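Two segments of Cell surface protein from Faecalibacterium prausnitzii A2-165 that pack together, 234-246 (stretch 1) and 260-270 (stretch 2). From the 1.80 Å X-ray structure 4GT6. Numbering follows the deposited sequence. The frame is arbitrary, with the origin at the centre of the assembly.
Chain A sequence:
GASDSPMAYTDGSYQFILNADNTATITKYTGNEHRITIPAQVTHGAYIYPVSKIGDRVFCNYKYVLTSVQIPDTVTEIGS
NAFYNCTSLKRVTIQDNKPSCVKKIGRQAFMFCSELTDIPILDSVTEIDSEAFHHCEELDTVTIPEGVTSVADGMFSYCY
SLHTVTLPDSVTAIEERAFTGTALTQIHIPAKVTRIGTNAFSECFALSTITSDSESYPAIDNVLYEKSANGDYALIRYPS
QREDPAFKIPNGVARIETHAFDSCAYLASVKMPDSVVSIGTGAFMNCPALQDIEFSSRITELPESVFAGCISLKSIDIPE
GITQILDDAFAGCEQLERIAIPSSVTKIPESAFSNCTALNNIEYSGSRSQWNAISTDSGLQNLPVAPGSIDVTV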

# COMPACT_ATOMS: atom_id res chain seq x y z
N ALA A 234 7.95 -2.51 17.19
CA ALA A 234 7.00 -1.52 16.70
C ALA A 234 5.77 -2.30 16.28
O ALA A 234 5.90 -3.33 15.60
CB ALA A 234 7.57 -0.73 15.51
N LEU A 235 4.58 -1.86 16.70
CA LEU A 235 3.34 -2.53 16.27
C LEU A 235 3.00 -1.98 14.88
O LEU A 235 2.82 -0.77 14.74
CB LEU A 235 2.20 -2.24 17.28
CG LEU A 235 0.98 -3.17 17.20
CD1 LEU A 235 0.22 -3.15 18.53
CD2 LEU A 235 -0.01 -2.75 16.07
N ILE A 236 2.96 -2.85 13.86
CA ILE A 236 2.76 -2.32 12.51
C ILE A 236 1.38 -2.66 11.93
O ILE A 236 0.89 -1.86 11.12
CB ILE A 236 3.93 -2.70 11.57
CG1 ILE A 236 3.99 -4.20 11.23
CG2 ILE A 236 5.33 -2.14 12.11
CD1 ILE A 236 5.05 -4.53 10.18
N ARG A 237 0.72 -3.78 12.33
CA ARG A 237 -0.60 -4.08 11.79
C ARG A 237 -1.46 -4.90 12.75
O ARG A 237 -1.16 -6.06 13.05
CB ARG A 237 -0.49 -4.83 10.42
CG ARG A 237 -1.82 -5.15 9.75
CD ARG A 237 -2.49 -3.91 9.14
NE ARG A 237 -3.46 -3.30 10.06
CZ ARG A 237 -4.18 -2.22 9.78
NH1 ARG A 237 -3.98 -1.56 8.64
NH2 ARG A 237 -5.10 -1.78 10.63
N TYR A 238 -2.52 -4.26 13.25
CA TYR A 238 -3.56 -4.91 14.04
C TYR A 238 -4.68 -5.25 13.04
O TYR A 238 -5.06 -4.38 12.27
CB TYR A 238 -4.05 -3.99 15.16
CG TYR A 238 -5.09 -4.64 16.04
CD1 TYR A 238 -6.45 -4.57 15.72
CD2 TYR A 238 -4.74 -5.26 17.24
CE1 TYR A 238 -7.42 -5.16 16.53
CE2 TYR A 238 -5.70 -5.83 18.07
CZ TYR A 238 -7.04 -5.77 17.72
OH TYR A 238 -7.98 -6.35 18.53
N PRO A 239 -5.20 -6.50 13.00
CA PRO A 239 -6.18 -6.85 11.94
C PRO A 239 -7.51 -6.12 12.13
O PRO A 239 -8.09 -6.20 13.20
CB PRO A 239 -6.33 -8.38 12.04
CG PRO A 239 -5.57 -8.81 13.24
CD PRO A 239 -4.86 -7.65 13.87
N SER A 240 -7.93 -5.33 11.13
CA SER A 240 -9.13 -4.49 11.23
C SER A 240 -10.41 -5.26 11.54
O SER A 240 -11.31 -4.70 12.16
CB SER A 240 -9.33 -3.69 9.95
OG SER A 240 -8.31 -2.70 9.84
N GLN A 241 -10.50 -6.53 11.12
CA GLN A 241 -11.69 -7.34 11.36
C GLN A 241 -11.59 -8.19 12.63
O GLN A 241 -12.53 -8.94 12.93
CB GLN A 241 -12.00 -8.21 10.12
CG GLN A 241 -12.47 -7.37 8.93
CD GLN A 241 -13.78 -6.65 9.20
OE1 GLN A 241 -14.71 -7.21 9.78
NE2 GLN A 241 -13.89 -5.42 8.77
N ARG A 242 -10.53 -8.01 13.44
CA ARG A 242 -10.41 -8.73 14.72
C ARG A 242 -11.57 -8.30 15.63
O ARG A 242 -11.77 -7.10 15.87
CB ARG A 242 -9.05 -8.45 15.35
CG ARG A 242 -8.83 -9.22 16.61
CD ARG A 242 -7.37 -9.23 16.92
NE ARG A 242 -7.15 -9.79 18.26
CZ ARG A 242 -5.95 -10.08 18.72
NH1 ARG A 242 -4.87 -9.86 17.98
NH2 ARG A 242 -5.81 -10.62 19.93
N GLU A 243 -12.33 -9.27 16.14
CA GLU A 243 -13.57 -8.96 16.88
C GLU A 243 -13.43 -8.62 18.37
O GLU A 243 -14.42 -8.21 18.98
CB GLU A 243 -14.56 -10.12 16.71
CG GLU A 243 -15.00 -10.25 15.25
CD GLU A 243 -16.09 -11.25 14.95
OE1 GLU A 243 -16.86 -11.60 15.87
OE2 GLU A 243 -16.23 -11.62 13.76
N ASP A 244 -12.24 -8.76 18.97
CA ASP A 244 -12.09 -8.47 20.41
C ASP A 244 -12.42 -7.02 20.75
O ASP A 244 -11.87 -6.11 20.13
CB ASP A 244 -10.66 -8.79 20.88
CG ASP A 244 -10.29 -10.22 20.58
OD1 ASP A 244 -10.77 -11.12 21.31
OD2 ASP A 244 -9.68 -10.47 19.54
N PRO A 245 -13.31 -6.77 21.73
CA PRO A 245 -13.63 -5.38 22.09
C PRO A 245 -12.45 -4.64 22.71
O PRO A 245 -12.44 -3.43 22.64
CB PRO A 245 -14.77 -5.53 23.12
CG PRO A 245 -15.26 -6.91 22.96
CD PRO A 245 -14.10 -7.73 22.53
N ALA A 246 -11.49 -5.36 23.32
CA ALA A 246 -10.35 -4.70 23.97
C ALA A 246 -9.02 -5.27 23.52
O ALA A 246 -8.92 -6.47 23.21
CB ALA A 246 -10.47 -4.83 25.49
N ALA A 260 -1.35 1.65 12.05
CA ALA A 260 -1.29 0.27 12.57
C ALA A 260 -2.67 -0.26 12.98
O ALA A 260 -2.91 -1.46 12.89
CB ALA A 260 -0.32 0.18 13.76
N PHE A 261 -3.56 0.64 13.43
CA PHE A 261 -4.92 0.27 13.86
C PHE A 261 -5.97 0.97 13.02
O PHE A 261 -7.10 1.12 13.47
CB PHE A 261 -5.15 0.64 15.34
CG PHE A 261 -4.41 -0.15 16.39
CD1 PHE A 261 -3.11 0.21 16.77
CD2 PHE A 261 -5.04 -1.18 17.09
CE1 PHE A 261 -2.44 -0.49 17.78
CE2 PHE A 261 -4.36 -1.89 18.08
CZ PHE A 261 -3.06 -1.54 18.43
N ASP A 262 -5.65 1.36 11.79
CA ASP A 262 -6.66 2.06 11.01
C ASP A 262 -7.84 1.12 10.68
O ASP A 262 -7.67 -0.10 10.55
CB ASP A 262 -6.08 2.73 9.75
CG ASP A 262 -5.58 1.85 8.59
OD1 ASP A 262 -5.59 0.61 8.73
OD2 ASP A 262 -5.19 2.40 7.55
N SER A 263 -9.06 1.71 10.66
CA SER A 263 -10.31 1.07 10.27
C SER A 263 -10.67 -0.21 11.06
O SER A 263 -11.25 -1.13 10.48
CB SER A 263 -10.33 0.78 8.77
OG SER A 263 -10.27 2.00 8.05
N CYS A 264 -10.37 -0.25 12.38
CA CYS A 264 -10.80 -1.40 13.20
C CYS A 264 -12.31 -1.34 13.39
O CYS A 264 -12.81 -0.37 13.97
CB CYS A 264 -10.08 -1.42 14.54
SG CYS A 264 -8.32 -1.76 14.39
N ALA A 265 -13.02 -2.32 12.88
CA ALA A 265 -14.48 -2.35 12.93
C ALA A 265 -15.05 -2.64 14.34
O ALA A 265 -16.17 -2.24 14.63
CB ALA A 265 -15.01 -3.39 11.95
N TYR A 266 -14.29 -3.36 15.19
CA TYR A 266 -14.80 -3.85 16.48
C TYR A 266 -14.08 -3.33 17.71
O TYR A 266 -14.66 -3.38 18.80
CB TYR A 266 -14.75 -5.39 16.52
CG TYR A 266 -15.53 -6.05 15.39
CD1 TYR A 266 -16.90 -6.27 15.51
CD2 TYR A 266 -14.90 -6.45 14.22
CE1 TYR A 266 -17.63 -6.86 14.47
CE2 TYR A 266 -15.62 -7.04 13.17
CZ TYR A 266 -16.98 -7.25 13.31
OH TYR A 266 -17.70 -7.84 12.30
N LEU A 267 -12.81 -2.93 17.57
CA LEU A 267 -12.00 -2.49 18.71
C LEU A 267 -12.65 -1.32 19.45
O LEU A 267 -12.87 -0.26 18.85
CB LEU A 267 -10.59 -2.12 18.23
CG LEU A 267 -9.55 -1.81 19.34
CD1 LEU A 267 -9.27 -3.04 20.22
CD2 LEU A 267 -8.27 -1.32 18.75
N ALA A 268 -12.99 -1.53 20.74
CA ALA A 268 -13.68 -0.51 21.56
C ALA A 268 -12.78 0.11 22.62
O ALA A 268 -13.04 1.24 23.07
CB ALA A 268 -14.91 -1.13 22.23
N SER A 269 -11.73 -0.60 23.03
CA SER A 269 -10.85 -0.13 24.09
C SER A 269 -9.41 -0.48 23.78
O SER A 269 -9.14 -1.62 23.45
CB SER A 269 -11.26 -0.77 25.42
OG SER A 269 -10.40 -0.39 26.48
N VAL A 270 -8.48 0.47 23.91
CA VAL A 270 -7.07 0.16 23.68
C VAL A 270 -6.26 0.67 24.89
O VAL A 270 -6.57 1.72 25.44
CB VAL A 270 -6.53 0.68 22.32
CG1 VAL A 270 -6.56 2.20 22.21
CG2 VAL A 270 -5.12 0.13 22.01
O HOH W 1 -11.55 -4.49 14.96
O HOH W 2 -12.58 -2.50 8.58
O HOH W 3 -16.09 -9.31 10.13

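Where two loop-rich segments run side by side, the backbone often sets the register and the side chains bend to exploit it. The contact between residues 234-246 and 260-270 is a clear case. Main-chain bonds recur along its length: Tyr-238 N to Ala-260 O (2.8 Å), Ala-265 N to Ser-240 O (3.0 Å), and a bifurcated acceptor, Pro-245 O, that receives Ala-268 N at 2.7 Å and Ser-269 N at 2.9 Å.

Arg-237 shows how far a side chain can turn. Its CA-to-CB bond points away from the second segment, yet chi2 in p (74°) and chi3 near -94°, between the usual wells, bring the guanidinium back across. There NH1 forms a salt bridge with Asp-262 OD1 at 2.7 Å, close to the guanidinium plane, while NH2 bonds to Asp-262 O at 3.1 Å. The same curl lets Arg-237 NE reach Tyr-238 O of its own segment (2.9 Å). Asp-262, with chi1 in p, presents its carboxylate to this group, and Asp-262 O also accepts a hydrogen bond from Ser-240 OG (2.8 Å), the serine lying in m.

Tyr-238 starts out toward the partner and, with chi1 in t, lies beside Phe-261, whose m rotamer returns its ring from a CA-to-CB bond directed away. The planes meet at 23° but are slid apart, with centroids 5.0 Å apart; it is Tyr-238 CB that sits over the Phe-261 face, 3.9 Å from the centroid. Leu-235 CD1 touches Phe-261 CZ at 3.7 Å.

At the more exposed end, Tyr-266 points toward the first segment. Glu-243, m then t, lays its aliphatic CG over the ring, 3.9 Å from the centroid, while Gln-241, folded m,m, brings OE1 to the ring edge, 3.5 Å from Tyr-266 CE2. A water links Gln-241 OE1 with Tyr-266 OH.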